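Local structure of cAMP-dependent protein kinase regulatory subunit (Saccharomyces cerevisiae, 6XQK) at residues N19-A24 / L30-N35. The protein is the regulatory subunit of yeast protein kinase A, probably restraining the catalytic subunit until cAMP binds, and self-associates through the docking and dimerization domain modelled here. Sequence-based numbering, arbitrary orientation.
Sequences NEINAA and LQFSAN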
loop_
_atom_site.group_PDB
_atom_site.type_symbol
_atom_site.label_atom_id
_atom_site.label_comp_id
_atom_site.label_asym_id
_atom_site.label_seq_id
_atom_site.Cartn_x
_atom_site.Cartn_y
_atom_site.Cartn_z
ATOM N N ASN A 19 -10.000 -16.037 -5.254
ATOM C CA ASN A 19 -9.414 -16.966 -6.209
ATOM C C ASN A 19 -7.886 -16.908 -6.141
ATOM O O ASN A 19 -7.226 -17.944 -6.220
ATOM C CB ASN A 19 -9.893 -16.650 -7.617
ATOM C CG ASN A 19 -11.312 -17.066 -7.891
ATOM O OD1 ASN A 19 -11.978 -17.700 -7.047
ATOM N ND2 ASN A 19 -11.811 -16.705 -9.083
ATOM N N GLU A 20 -7.327 -15.698 -5.990
ATOM C CA GLU A 20 -5.890 -15.484 -5.876
ATOM C C GLU A 20 -5.318 -16.083 -4.590
ATOM O O GLU A 20 -4.247 -16.682 -4.614
ATOM C CB GLU A 20 -5.572 -13.977 -5.946
ATOM C CG GLU A 20 -5.498 -13.455 -7.364
ATOM C CD GLU A 20 -4.415 -14.131 -8.176
ATOM O OE1 GLU A 20 -3.270 -14.229 -7.675
ATOM O OE2 GLU A 20 -4.724 -14.599 -9.296
ATOM N N ILE A 21 -6.043 -15.930 -3.479
ATOM C CA ILE A 21 -5.656 -16.478 -2.180
ATOM C C ILE A 21 -5.646 -17.995 -2.249
ATOM O O ILE A 21 -4.711 -18.618 -1.754
ATOM C CB ILE A 21 -6.636 -16.002 -1.071
ATOM C CG1 ILE A 21 -6.551 -14.495 -0.848
ATOM C CG2 ILE A 21 -6.450 -16.779 0.240
ATOM C CD1 ILE A 21 -5.208 -14.028 -0.460
ATOM N N ASN A 22 -6.683 -18.596 -2.852
ATOM C CA ASN A 22 -6.761 -20.058 -2.974
ATOM C C ASN A 22 -5.738 -20.624 -3.940
ATOM O O ASN A 22 -5.263 -21.737 -3.721
ATOM C CB ASN A 22 -8.159 -20.515 -3.355
ATOM C CG ASN A 22 -9.184 -20.203 -2.288
ATOM O OD1 ASN A 22 -8.903 -20.192 -1.080
ATOM N ND2 ASN A 22 -10.402 -19.907 -2.719
ATOM N N ALA A 23 -5.372 -19.863 -4.988
ATOM C CA ALA A 23 -4.375 -20.316 -5.949
ATOM C C ALA A 23 -2.963 -20.197 -5.404
ATOM O O ALA A 23 -2.148 -21.079 -5.674
ATOM C CB ALA A 23 -4.488 -19.532 -7.242
ATOM N N ALA A 24 -2.659 -19.124 -4.646
ATOM C CA ALA A 24 -1.303 -18.928 -4.155
ATOM C C ALA A 24 -1.044 -19.521 -2.779
ATOM O O ALA A 24 0.096 -19.888 -2.493
ATOM C CB ALA A 24 -0.938 -17.443 -4.170
ATOM N N LEU A 30 -1.394 -11.267 4.961
ATOM C CA LEU A 30 -1.504 -9.812 4.950
ATOM C C LEU A 30 -0.618 -9.149 3.913
ATOM O O LEU A 30 -1.078 -8.232 3.241
ATOM C CB LEU A 30 -1.268 -9.187 6.323
ATOM C CG LEU A 30 -2.311 -9.437 7.402
ATOM C CD1 LEU A 30 -1.891 -8.759 8.703
ATOM C CD2 LEU A 30 -3.700 -8.976 6.948
ATOM N N GLN A 31 0.635 -9.592 3.774
ATOM C CA GLN A 31 1.549 -9.008 2.780
ATOM C C GLN A 31 1.101 -9.305 1.356
ATOM O O GLN A 31 1.123 -8.423 0.509
ATOM C CB GLN A 31 2.989 -9.486 2.989
ATOM C CG GLN A 31 4.016 -8.728 2.169
ATOM C CD GLN A 31 4.077 -7.285 2.559
ATOM O OE1 GLN A 31 4.538 -6.929 3.651
ATOM N NE2 GLN A 31 3.600 -6.409 1.680
ATOM N N PHE A 32 0.649 -10.522 1.099
ATOM C CA PHE A 32 0.144 -10.904 -0.213
ATOM C C PHE A 32 -1.097 -10.079 -0.566
ATOM O O PHE A 32 -1.225 -9.614 -1.709
ATOM C CB PHE A 32 -0.226 -12.398 -0.227
ATOM C CG PHE A 32 -0.802 -12.892 -1.537
ATOM C CD1 PHE A 32 -2.160 -12.825 -1.784
ATOM C CD2 PHE A 32 0.012 -13.445 -2.504
ATOM C CE1 PHE A 32 -2.686 -13.260 -2.990
ATOM C CE2 PHE A 32 -0.518 -13.890 -3.706
ATOM C CZ PHE A 32 -1.867 -13.807 -3.937
ATOM N N SER A 33 -2.023 -9.934 0.402
ATOM C CA SER A 33 -3.267 -9.213 0.193
ATOM C C SER A 33 -3.039 -7.722 -0.019
ATOM O O SER A 33 -3.648 -7.153 -0.909
ATOM C CB SER A 33 -4.222 -9.445 1.353
ATOM O OG SER A 33 -4.418 -10.836 1.526
ATOM N N ALA A 34 -2.143 -7.100 0.745
ATOM C CA ALA A 34 -1.813 -5.690 0.556
ATOM C C ALA A 34 -1.169 -5.505 -0.833
ATOM O O ALA A 34 -1.586 -4.621 -1.573
ATOM C CB ALA A 34 -0.863 -5.206 1.646
ATOM N N ASN A 35 -0.221 -6.387 -1.211
ATOM C CA ASN A 35 0.406 -6.303 -2.522
ATOM C C ASN A 35 -0.609 -6.451 -3.655
ATOM O O ASN A 35 -0.520 -5.735 -4.658
ATOM C CB ASN A 35 1.511 -7.339 -2.665
ATOM C CG ASN A 35 2.739 -7.067 -1.830
ATOM O OD1 ASN A 35 2.851 -6.056 -1.127
ATOM N ND2 ASN A 35 3.681 -7.978 -1.868
#
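Phe32 reaches helix 8-24 because its CG stands anti to the backbone N (chi1 178°), which carries the ring straight out from its own helix, while Ile21, with CG1 anti to its carbonyl carbon (chi1 -66°), has CD1 turned by chi2 toward the ring. The two side chains point opposite ways and overlap alongside, Ile21 CD1 lying 3.5 Å from Phe32 CD1. At the far end of the ring, Ala24 CB lies 3.6 Å from Phe32 CE2, one helical turn along from Glu20, whose backbone O is 3.8 Å from Phe32 CZ. That carbonyl already accepts the backbone N-H of Ala24 and simply rests against the ring. The Glu20 chain folds at its second torsion and runs roughly perpendicular to the phenylalanine; the plane of its carboxylate is tilted only slightly from that of the ring, and OE1 comes to 4.0 Å from Phe32 CZ. No hydrogen bond joins the two segments. Ser33 OG also touches Ile21 CD1, at 3.8 Å, but it is hydrogen-bonded to Phe29 O in its own helix. With the ring cut back to an alanine here, Ile21 CD1 and Ala24 CB are likely to lose their aromatic partner, with a gap opened between the helices. The segment axes come no closer than 11.2 Å and run at 135°, a spacing spanned largely by this one ring. The contact lies at the base of the open V of the RIIa-type docking and dimerization domain, near the turn between helices 8-24 and 29-49: Ile21 also packs on Phe29 and Glu20 on Tyr36, while Phe37 of the second subunit covers Ser33, and Leu41 of that subunit packs against Gln31 and Ala34 of helix 29-49.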